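Isochorismatase family protein (Enterococcus faecalis, PDB 2A67) is of unknown specific function but belongs to the isochorismatase family and probably acts as a hydrolase. Local coordinates at the interface of chains A and B. Residues are numbered along the deposited sequence; one frame, centred on the assembly and turned at random. Chains: chain A/B, isochorismatase family protein.

Contact 1: the interface of chains A and B. Residues chain A 83, 85, 88, 117, 120-121; chain B 120-121, 123-124, 161.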
ATOM      1  N   HIS A  83       0.013  13.741   1.861  1.00 28.65           N
ATOM      2  CA  HIS A  83      -0.551  12.438   2.271  1.00 29.72           C
ATOM      3  C   HIS A  83       0.572  11.400   2.266  1.00 29.60           C
ATOM      4  O   HIS A  83       1.627  11.686   1.674  1.00 27.89           O
ATOM      5  CB  HIS A  83      -1.700  11.990   1.336  1.00 31.21           C
ATOM      6  CG  HIS A  83      -2.267  10.636   1.689  1.00 36.40           C
ATOM      7  ND1 HIS A  83      -3.344  10.468   2.554  1.00 39.62           N
ATOM      8  CD2 HIS A  83      -1.874   9.383   1.332  1.00 35.27           C
ATOM      9  CE1 HIS A  83      -3.585   9.175   2.705  1.00 32.05           C
ATOM     10  NE2 HIS A  83      -2.717   8.502   1.966  1.00 39.91           N
ATOM     11  N   ASN A  85       0.855   8.815   0.530  1.00 28.14           N
ATOM     12  CA  ASN A  85       1.145   8.505  -0.888  1.00 27.56           C
ATOM     13  C   ASN A  85       1.880   9.676  -1.614  1.00 27.79           C
ATOM     14  O   ASN A  85       1.298  10.751  -1.813  1.00 25.73           O
ATOM     15  CB  ASN A  85      -0.197   8.173  -1.549  1.00 28.88           C
ATOM     16  CG  ASN A  85      -0.054   7.642  -2.968  1.00 30.71           C
ATOM     17  OD1 ASN A  85       0.981   7.824  -3.634  1.00 29.10           O
ATOM     18  ND2 ASN A  85      -1.122   7.009  -3.446  1.00 27.46           N
ATOM     19  N   TYR A  88      -0.108  11.243  -4.446  1.00 23.78           N
ATOM     20  CA  TYR A  88      -1.532  11.665  -4.280  1.00 25.17           C
ATOM     21  C   TYR A  88      -1.582  13.204  -4.218  1.00 25.21           C
ATOM     22  O   TYR A  88      -1.020  13.774  -3.291  1.00 26.37           O
ATOM     23  CB  TYR A  88      -2.098  11.054  -3.002  1.00 25.55           C
ATOM     24  CG  TYR A  88      -3.545  11.448  -2.685  1.00 26.16           C
ATOM     25  CD1 TYR A  88      -4.603  10.886  -3.397  1.00 24.33           C
ATOM     26  CD2 TYR A  88      -3.838  12.377  -1.649  1.00 28.25           C
ATOM     27  CE1 TYR A  88      -5.942  11.261  -3.096  1.00 28.29           C
ATOM     28  CE2 TYR A  88      -5.158  12.726  -1.330  1.00 27.64           C
ATOM     29  CZ  TYR A  88      -6.193  12.150  -2.067  1.00 28.58           C
ATOM     30  OH  TYR A  88      -7.509  12.471  -1.787  1.00 27.36           O
ATOM     31  N   THR A 117       3.346   3.038   1.134  1.00 22.92           N
ATOM     32  CA  THR A 117       2.296   3.533   0.208  1.00 22.58           C
ATOM     33  C   THR A 117       2.866   3.896  -1.160  1.00 23.07           C
ATOM     34  O   THR A 117       2.281   3.574  -2.170  1.00 22.37           O
ATOM     35  CB  THR A 117       1.597   4.767   0.826  1.00 23.03           C
ATOM     36  OG1 THR A 117       1.281   4.423   2.183  1.00 23.18           O
ATOM     37  CG2 THR A 117       0.304   5.120   0.030  1.00 20.68           C
ATOM     38  N   ARG A 120       3.762   0.831  -3.207  1.00 23.28           N
ATOM     39  CA  ARG A 120       2.629   0.077  -3.782  1.00 23.08           C
ATOM     40  C   ARG A 120       1.979   0.869  -4.887  1.00 23.89           C
ATOM     41  O   ARG A 120       1.504   0.278  -5.890  1.00 23.26           O
ATOM     42  CB  ARG A 120       1.567  -0.334  -2.708  1.00 24.77           C
ATOM     43  CG  ARG A 120       2.166  -1.116  -1.495  1.00 23.53           C
ATOM     44  CD  ARG A 120       1.120  -1.907  -0.725  1.00 22.04           C
ATOM     45  NE  ARG A 120       1.588  -2.365   0.581  1.00 21.25           N
ATOM     46  CZ  ARG A 120       1.331  -3.546   1.156  1.00 22.34           C
ATOM     47  NH1 ARG A 120       0.598  -4.495   0.581  1.00 20.44           N
ATOM     48  NH2 ARG A 120       1.826  -3.774   2.363  1.00 21.88           N
HETATM   49  N   MSE A 121       1.912   2.208  -4.696  1.00 21.08           N
HETATM   50  CA  MSE A 121       1.443   3.084  -5.752  1.00 22.64           C
HETATM   51  C   MSE A 121       2.340   3.057  -7.015  1.00 22.15           C
HETATM   52  O   MSE A 121       1.834   2.983  -8.132  1.00 21.62           O
HETATM   53  CB  MSE A 121       1.252   4.546  -5.236  1.00 23.72           C
HETATM   54  CG  MSE A 121       0.508   5.460  -6.203  1.00 28.13           C
HETATM   55 SE   MSE A 121      -1.409   5.006  -6.309  1.00 38.60          SE
HETATM   56  CE  MSE A 121      -1.584   4.317  -4.658  1.00 40.64           C
TER
ATOM     57  N   ARG B 120      -4.713   1.160  -0.490  1.00 24.82           N
ATOM     58  CA  ARG B 120      -3.739   2.228  -0.830  1.00 25.47           C
ATOM     59  C   ARG B 120      -3.891   2.666  -2.263  1.00 25.65           C
ATOM     60  O   ARG B 120      -3.901   3.869  -2.535  1.00 26.05           O
ATOM     61  CB  ARG B 120      -2.291   1.799  -0.544  1.00 25.93           C
ATOM     62  CG  ARG B 120      -2.134   1.381   0.929  1.00 24.61           C
ATOM     63  CD  ARG B 120      -0.728   1.546   1.428  1.00 22.43           C
ATOM     64  NE  ARG B 120      -0.496   0.618   2.561  1.00 21.67           N
ATOM     65  CZ  ARG B 120       0.269   0.884   3.620  1.00 21.78           C
ATOM     66  NH1 ARG B 120       0.906   2.063   3.749  1.00 20.45           N
ATOM     67  NH2 ARG B 120       0.412  -0.047   4.567  1.00 21.99           N
HETATM   68  N   MSE B 121      -4.086   1.706  -3.165  1.00 23.46           N
HETATM   69  CA  MSE B 121      -4.358   2.052  -4.569  1.00 24.75           C
HETATM   70  C   MSE B 121      -5.696   2.821  -4.783  1.00 23.71           C
HETATM   71  O   MSE B 121      -5.730   3.809  -5.496  1.00 22.19           O
HETATM   72  CB  MSE B 121      -4.301   0.772  -5.435  1.00 26.48           C
HETATM   73  CG  MSE B 121      -4.361   1.038  -6.905  1.00 33.49           C
HETATM   74 SE   MSE B 121      -2.677   1.827  -7.681  1.00 49.44          SE
HETATM   75  CE  MSE B 121      -1.646   1.419  -6.570  1.00 18.97           C
ATOM     76  N   HIS B 123      -7.454   4.472  -2.679  1.00 21.83           N
ATOM     77  CA  HIS B 123      -7.397   5.836  -2.087  1.00 23.96           C
ATOM     78  C   HIS B 123      -6.598   6.742  -3.058  1.00 24.92           C
ATOM     79  O   HIS B 123      -6.936   7.919  -3.380  1.00 22.04           O
ATOM     80  CB  HIS B 123      -6.671   5.794  -0.736  1.00 22.79           C
ATOM     81  CG  HIS B 123      -6.343   7.170  -0.226  1.00 25.24           C
ATOM     82  ND1 HIS B 123      -5.213   7.878  -0.613  1.00 21.24           N
ATOM     83  CD2 HIS B 123      -7.080   8.016   0.535  1.00 26.02           C
ATOM     84  CE1 HIS B 123      -5.244   9.080  -0.046  1.00 29.47           C
ATOM     85  NE2 HIS B 123      -6.372   9.191   0.640  1.00 22.90           N
ATOM     86  N   GLY B 124      -5.499   6.179  -3.567  1.00 24.47           N
ATOM     87  CA  GLY B 124      -4.596   6.977  -4.362  1.00 24.35           C
ATOM     88  C   GLY B 124      -5.167   7.376  -5.711  1.00 25.47           C
ATOM     89  O   GLY B 124      -4.749   8.389  -6.273  1.00 26.31           O
ATOM     90  N   PHE B 161      -6.491   6.161   4.975  1.00 25.25           N
ATOM     91  CA  PHE B 161      -6.939   5.681   3.681  1.00 25.52           C
ATOM     92  C   PHE B 161      -8.446   5.459   3.611  1.00 24.68           C
ATOM     93  O   PHE B 161      -9.010   5.424   2.502  1.00 24.77           O
ATOM     94  CB  PHE B 161      -6.266   4.336   3.270  1.00 23.41           C
ATOM     95  CG  PHE B 161      -4.751   4.429   3.136  1.00 24.71           C
ATOM     96  CD1 PHE B 161      -4.167   5.088   2.070  1.00 26.11           C
ATOM     97  CD2 PHE B 161      -3.928   3.833   4.068  1.00 25.34           C
ATOM     98  CE1 PHE B 161      -2.762   5.194   1.975  1.00 26.42           C
ATOM     99  CE2 PHE B 161      -2.523   3.926   3.976  1.00 28.50           C
ATOM    100  CZ  PHE B 161      -1.949   4.635   2.944  1.00 24.29           C
TER
HETATM  101  O   HOH W   1      -2.918   6.392  -1.379  1.00 19.54           O
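Helix 111-125 of each chain carries A:Thr117, A:Met121, B:Arg120, B:Met121, B:His123 and B:Gly124 with helical backbone torsions, whereas A:His83, A:Asn85 and A:Tyr88 lie on an extended loop after strand 77-81, all in the isochorismatase-family fold. B:His123, CG anti to its backbone N (chi1 169°), pushes its imidazole into a slot between two chain A rings. One face lies against A:His83, stacked with centroids 4.1 Å apart and planes 21° from parallel. On the other side its CE1 lies over the middle of the A:Tyr88 ring, 3.8 Å from CZ, the two side chains crossing at about a right angle. B:Phe161 then meets the rim of A:His83 edge-to-face, and its own tip reaches the methyl CG2 of A:Thr117, CE1 to CG2 3.6 Å. A bridging water is placed to hold the turn of the imidazole: it lies 2.8 Å from B:His123 ND1, 2.8 Å from the amide ND2 of A:Asn85 and 2.9 Å from the carbonyl O of B:Arg120. The extended B:Arg120 chain passes across A:Thr117 and gives an NH1 hydrogen bond to its hydroxyl OG1 (2.9 Å), which lies in the guanidinium plane. Near the two-fold, the selenomethionines A:Met121 and B:Met121, each bent at chi2 and chi3, cross obliquely and press their CE methyls tightly together at 3.5 Å.

Contact 2: the interface of chains A and B. Residues chain A 112-113, 116-117, 120, 141, 144, 149, 152-153, 156; chain B 116, 120, 152-153, 156.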
ATOM      1  N   GLU A 112       6.231   1.997   7.166  1.00 24.05           N
ATOM      2  CA  GLU A 112       4.909   1.423   6.993  1.00 26.37           C
ATOM      3  C   GLU A 112       3.878   2.450   6.461  1.00 25.84           C
ATOM      4  O   GLU A 112       2.753   2.094   6.105  1.00 27.48           O
ATOM      5  CB  GLU A 112       4.402   0.814   8.313  1.00 26.28           C
ATOM      6  CG  GLU A 112       3.959   1.828   9.396  1.00 28.38           C
ATOM      7  CD  GLU A 112       5.090   2.202  10.340  1.00 30.20           C
ATOM      8  OE1 GLU A 112       6.191   2.591   9.874  1.00 26.88           O
ATOM      9  OE2 GLU A 112       4.874   2.079  11.551  1.00 26.15           O
ATOM     10  N   PHE A 113       4.251   3.729   6.476  1.00 26.04           N
ATOM     11  CA  PHE A 113       3.337   4.794   6.036  1.00 25.17           C
ATOM     12  C   PHE A 113       3.752   5.250   4.638  1.00 24.57           C
ATOM     13  O   PHE A 113       3.317   4.656   3.670  1.00 25.64           O
ATOM     14  CB  PHE A 113       3.345   5.923   7.064  1.00 25.72           C
ATOM     15  CG  PHE A 113       2.797   5.493   8.418  1.00 23.84           C
ATOM     16  CD1 PHE A 113       1.473   5.020   8.529  1.00 24.88           C
ATOM     17  CD2 PHE A 113       3.572   5.535   9.526  1.00 23.45           C
ATOM     18  CE1 PHE A 113       0.935   4.614   9.762  1.00 27.87           C
ATOM     19  CE2 PHE A 113       3.048   5.158  10.770  1.00 29.10           C
ATOM     20  CZ  PHE A 113       1.719   4.694  10.886  1.00 27.72           C
ATOM     21  N   ASP A 116       5.919   2.516   2.321  1.00 23.02           N
ATOM     22  CA  ASP A 116       5.055   1.431   1.844  1.00 23.25           C
ATOM     23  C   ASP A 116       4.035   1.954   0.803  1.00 24.16           C
ATOM     24  O   ASP A 116       3.875   1.414  -0.290  1.00 23.70           O
ATOM     25  CB  ASP A 116       4.336   0.781   3.025  1.00 23.29           C
ATOM     26  CG  ASP A 116       3.503  -0.426   2.623  1.00 25.83           C
ATOM     27  OD1 ASP A 116       2.408  -0.277   1.971  1.00 26.53           O
ATOM     28  OD2 ASP A 116       3.943  -1.539   2.999  1.00 25.08           O
ATOM     29  N   THR A 117       3.346   3.038   1.134  1.00 22.92           N
ATOM     30  CA  THR A 117       2.296   3.533   0.208  1.00 22.58           C
ATOM     31  C   THR A 117       2.866   3.896  -1.160  1.00 23.07           C
ATOM     32  O   THR A 117       2.281   3.574  -2.170  1.00 22.37           O
ATOM     33  CB  THR A 117       1.597   4.767   0.826  1.00 23.03           C
ATOM     34  OG1 THR A 117       1.281   4.423   2.183  1.00 23.18           O
ATOM     35  CG2 THR A 117       0.304   5.120   0.030  1.00 20.68           C
ATOM     36  N   ARG A 120       3.762   0.831  -3.207  1.00 23.28           N
ATOM     37  CA  ARG A 120       2.629   0.077  -3.782  1.00 23.08           C
ATOM     38  C   ARG A 120       1.979   0.869  -4.887  1.00 23.89           C
ATOM     39  O   ARG A 120       1.504   0.278  -5.890  1.00 23.26           O
ATOM     40  CB  ARG A 120       1.567  -0.334  -2.708  1.00 24.77           C
ATOM     41  CG  ARG A 120       2.166  -1.116  -1.495  1.00 23.53           C
ATOM     42  CD  ARG A 120       1.120  -1.907  -0.725  1.00 22.04           C
ATOM     43  NE  ARG A 120       1.588  -2.365   0.581  1.00 21.25           N
ATOM     44  CZ  ARG A 120       1.331  -3.546   1.156  1.00 22.34           C
ATOM     45  NH1 ARG A 120       0.598  -4.495   0.581  1.00 20.44           N
ATOM     46  NH2 ARG A 120       1.826  -3.774   2.363  1.00 21.88           N
ATOM     47  N   ASN A 141       6.022   1.511  17.799  1.00 34.54           N
ATOM     48  CA  ASN A 141       4.648   2.052  17.702  1.00 35.43           C
ATOM     49  C   ASN A 141       3.732   1.678  18.865  1.00 35.56           C
ATOM     50  O   ASN A 141       2.516   1.834  18.770  1.00 34.96           O
ATOM     51  CB  ASN A 141       3.975   1.775  16.337  1.00 34.66           C
ATOM     52  CG  ASN A 141       3.516   0.324  16.142  1.00 36.99           C
ATOM     53  OD1 ASN A 141       3.010  -0.035  15.063  1.00 41.58           O
ATOM     54  ND2 ASN A 141       3.688  -0.513  17.145  1.00 31.95           N
ATOM     55  N   LEU A 144       4.518  -2.832  18.122  1.00 35.36           N
ATOM     56  CA  LEU A 144       5.577  -3.435  17.374  1.00 35.41           C
ATOM     57  C   LEU A 144       6.798  -2.514  17.419  1.00 34.95           C
ATOM     58  O   LEU A 144       6.651  -1.276  17.422  1.00 34.93           O
ATOM     59  CB  LEU A 144       5.086  -3.644  15.937  1.00 35.43           C
ATOM     60  CG  LEU A 144       4.686  -5.033  15.378  1.00 37.01           C
ATOM     61  CD1 LEU A 144       4.121  -6.074  16.377  1.00 34.05           C
ATOM     62  CD2 LEU A 144       3.804  -4.904  14.122  1.00 35.36           C
ATOM     63  N   ILE A 149       8.596  -3.961  12.413  1.00 30.24           N
ATOM     64  CA  ILE A 149       7.870  -3.258  11.325  1.00 28.89           C
ATOM     65  C   ILE A 149       8.694  -3.288  10.026  1.00 29.04           C
ATOM     66  O   ILE A 149       8.160  -3.531   8.945  1.00 29.37           O
ATOM     67  CB  ILE A 149       7.499  -1.810  11.725  1.00 28.79           C
ATOM     68  CG1 ILE A 149       6.559  -1.803  12.950  1.00 28.08           C
ATOM     69  CG2 ILE A 149       6.783  -1.090  10.532  1.00 27.41           C
ATOM     70  CD1 ILE A 149       6.454  -0.443  13.688  1.00 26.62           C
ATOM     71  N   HIS A 152       8.759  -6.716   8.616  1.00 29.77           N
ATOM     72  CA  HIS A 152       7.452  -7.067   8.070  1.00 28.42           C
ATOM     73  C   HIS A 152       7.239  -6.454   6.681  1.00 28.29           C
ATOM     74  O   HIS A 152       6.920  -7.150   5.726  1.00 27.28           O
ATOM     75  CB  HIS A 152       6.335  -6.702   9.051  1.00 27.40           C
ATOM     76  CG  HIS A 152       4.960  -6.923   8.520  1.00 28.57           C
ATOM     77  ND1 HIS A 152       4.415  -8.182   8.352  1.00 27.14           N
ATOM     78  CD2 HIS A 152       3.988  -6.036   8.163  1.00 26.03           C
ATOM     79  CE1 HIS A 152       3.176  -8.064   7.893  1.00 29.34           C
ATOM     80  NE2 HIS A 152       2.897  -6.773   7.763  1.00 22.90           N
ATOM     81  N   HIS A 153       7.478  -5.154   6.551  1.00 28.27           N
ATOM     82  CA  HIS A 153       7.148  -4.504   5.303  1.00 27.73           C
ATOM     83  C   HIS A 153       8.127  -4.861   4.195  1.00 28.15           C
ATOM     84  O   HIS A 153       7.725  -5.063   3.065  1.00 29.52           O
ATOM     85  CB  HIS A 153       7.019  -3.008   5.479  1.00 25.06           C
ATOM     86  CG  HIS A 153       5.684  -2.623   6.013  1.00 27.11           C
ATOM     87  ND1 HIS A 153       5.358  -2.761   7.342  1.00 26.61           N
ATOM     88  CD2 HIS A 153       4.565  -2.182   5.387  1.00 22.65           C
ATOM     89  CE1 HIS A 153       4.097  -2.382   7.532  1.00 24.00           C
ATOM     90  NE2 HIS A 153       3.593  -2.034   6.358  1.00 30.49           N
ATOM     91  N   ILE A 156       7.200  -8.068   2.616  1.00 26.11           N
ATOM     92  CA  ILE A 156       6.123  -7.938   1.656  1.00 25.35           C
ATOM     93  C   ILE A 156       6.634  -7.398   0.317  1.00 24.69           C
ATOM     94  O   ILE A 156       6.246  -7.896  -0.764  1.00 24.23           O
ATOM     95  CB  ILE A 156       4.950  -6.956   2.220  1.00 23.51           C
ATOM     96  CG1 ILE A 156       4.294  -7.540   3.490  1.00 22.99           C
ATOM     97  CG2 ILE A 156       3.880  -6.660   1.109  1.00 25.16           C
ATOM     98  CD1 ILE A 156       3.388  -6.436   4.264  1.00 25.41           C
TER
ATOM     99  N   ASP B 116      -4.436  -4.687   1.719  1.00 23.63           N
ATOM    100  CA  ASP B 116      -3.668  -3.480   1.934  1.00 24.10           C
ATOM    101  C   ASP B 116      -3.355  -2.758   0.643  1.00 24.00           C
ATOM    102  O   ASP B 116      -3.558  -1.539   0.516  1.00 23.49           O
ATOM    103  CB  ASP B 116      -2.397  -3.793   2.741  1.00 21.59           C
ATOM    104  CG  ASP B 116      -1.606  -2.581   3.074  1.00 24.45           C
ATOM    105  OD1 ASP B 116      -1.082  -1.979   2.127  1.00 27.96           O
ATOM    106  OD2 ASP B 116      -1.476  -2.190   4.270  1.00 24.46           O
ATOM    107  N   ARG B 120      -4.713   1.160  -0.490  1.00 24.82           N
ATOM    108  CA  ARG B 120      -3.739   2.228  -0.830  1.00 25.47           C
ATOM    109  C   ARG B 120      -3.891   2.666  -2.263  1.00 25.65           C
ATOM    110  O   ARG B 120      -3.901   3.869  -2.535  1.00 26.05           O
ATOM    111  CB  ARG B 120      -2.291   1.799  -0.544  1.00 25.93           C
ATOM    112  CG  ARG B 120      -2.134   1.381   0.929  1.00 24.61           C
ATOM    113  CD  ARG B 120      -0.728   1.546   1.428  1.00 22.43           C
ATOM    114  NE  ARG B 120      -0.496   0.618   2.561  1.00 21.67           N
ATOM    115  CZ  ARG B 120       0.269   0.884   3.620  1.00 21.78           C
ATOM    116  NH1 ARG B 120       0.906   2.063   3.749  1.00 20.45           N
ATOM    117  NH2 ARG B 120       0.412  -0.047   4.567  1.00 21.99           N
ATOM    118  N   HIS B 152      -1.932  -4.226  13.146  1.00 28.63           N
ATOM    119  CA  HIS B 152      -0.993  -3.314  12.508  1.00 27.77           C
ATOM    120  C   HIS B 152      -1.580  -2.601  11.284  1.00 26.43           C
ATOM    121  O   HIS B 152      -1.497  -1.397  11.208  1.00 27.32           O
ATOM    122  CB  HIS B 152       0.278  -4.085  12.099  1.00 26.48           C
ATOM    123  CG  HIS B 152       1.328  -3.248  11.422  1.00 26.27           C
ATOM    124  ND1 HIS B 152       1.968  -2.190  12.039  1.00 23.89           N
ATOM    125  CD2 HIS B 152       1.892  -3.367  10.191  1.00 25.57           C
ATOM    126  CE1 HIS B 152       2.904  -1.713  11.226  1.00 25.04           C
ATOM    127  NE2 HIS B 152       2.859  -2.398  10.090  1.00 23.97           N
ATOM    128  N   HIS B 153      -2.126  -3.348  10.335  1.00 26.05           N
ATOM    129  CA  HIS B 153      -2.534  -2.774   9.059  1.00 26.35           C
ATOM    130  C   HIS B 153      -3.838  -1.981   9.206  1.00 26.64           C
ATOM    131  O   HIS B 153      -3.994  -0.916   8.627  1.00 28.14           O
ATOM    132  CB  HIS B 153      -2.680  -3.871   8.001  1.00 25.45           C
ATOM    133  CG  HIS B 153      -1.369  -4.261   7.383  1.00 27.49           C
ATOM    134  ND1 HIS B 153      -0.506  -5.162   7.973  1.00 30.69           N
ATOM    135  CD2 HIS B 153      -0.729  -3.791   6.294  1.00 24.74           C
ATOM    136  CE1 HIS B 153       0.615  -5.233   7.266  1.00 27.15           C
ATOM    137  NE2 HIS B 153       0.507  -4.399   6.252  1.00 32.07           N
ATOM    138  N   ILE B 156      -3.084   1.350  10.454  1.00 26.56           N
ATOM    139  CA  ILE B 156      -2.575   2.233   9.387  1.00 25.08           C
ATOM    140  C   ILE B 156      -3.726   2.773   8.497  1.00 25.26           C
ATOM    141  O   ILE B 156      -3.738   3.936   8.120  1.00 25.25           O
ATOM    142  CB  ILE B 156      -1.594   1.491   8.470  1.00 24.79           C
ATOM    143  CG1 ILE B 156      -0.326   1.052   9.246  1.00 24.82           C
ATOM    144  CG2 ILE B 156      -1.212   2.383   7.253  1.00 23.33           C
ATOM    145  CD1 ILE B 156       0.535   0.088   8.409  1.00 24.01           C
TER
HETATM  146  O   HOH W   2       1.246  -2.528  15.056  1.00 33.58           O
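Two arginine-aspartate pairs meet face to face in this contact between the two chains of the deposited assembly, an isochorismatase-family protein, built mainly from helices 111-125 and 146-157 of both chains, with loop residues A:Asn141 and A:Leu144 at one end. The carboxylate oxygen OD1 of A:Asp116 sits over the centre of the B:Arg120 guanidinium, 2.9 Å from CZ. The salt bridge between the chains is therefore made through the flat face: OD1 is 3.1 Å from B:Arg120 NE, whose N-H points elsewhere. B:Asp116 lies over A:Arg120 in the same way. At its edge B:Arg120 sends NH1 to the backbone carbonyl O of A:Glu112 (3.0 Å, 165° at H), the donor standing above the carbonyl plane; NH1 also serves A:Thr117.

Farther along, B:His152 extends across the interface with CG anti to its backbone N. Its ring meets A:His153 edge-to-face, planes 70° apart, and the two-fold-related pair A:His152 and B:His153 does the same. CD2 of A:Leu144 and CG2 of A:Ile149 brush the B:His152 ring, while a water links its ND1 to the amide OD1 of A:Asn141. B:Ile156 lays CD1 against CB of A:Glu112 (3.9 Å) and CG1 against CE1 of A:Phe113 (3.8 Å).

Behind this shell, each aspartate also holds its own chain's arginine side-on. B:Arg120 NE reaches B:Asp116 OD1 at 2.7 Å and NH2 reaches OD2 at 2.9 Å, both oxygens using syn lone pairs. This grip fixes the guanidinium's rotation, and each OD1 serves both arginines, which should offset the repulsion of like charges and keep the carboxylates ionised. The hydroxyl of A:Thr117 is itself anchored to the carbonyl O of A:Phe113. A:Glu112, bent at chi2 from the crowded chi1 position (74°), lays CG over the centre of the A:Phe113 ring, which may steady the A:Glu112 CB and A:Phe113 rim that B:Ile156 packs on.

The C-alpha centres of contact 1 and contact 2 are about 12 Å apart, and the two contacts share A:Thr117, A:Arg120 and B:Arg120. Helix 111-125 runs through both, so the pair forms one continuous surface between the chains. Contact 1 adds the loop that follows strand 77-81, and contact 2 adds helix 146-157 and the loop residues before it. In character they differ: contact 1 centres on stacked rings and selenomethionines, contact 2 on arginine-aspartate pairs and crossed histidines. Two-fold symmetry repeats each contact with the chains exchanged. This extent suggests a stable dimer, although the structure alone does not establish the oligomeric state in solution.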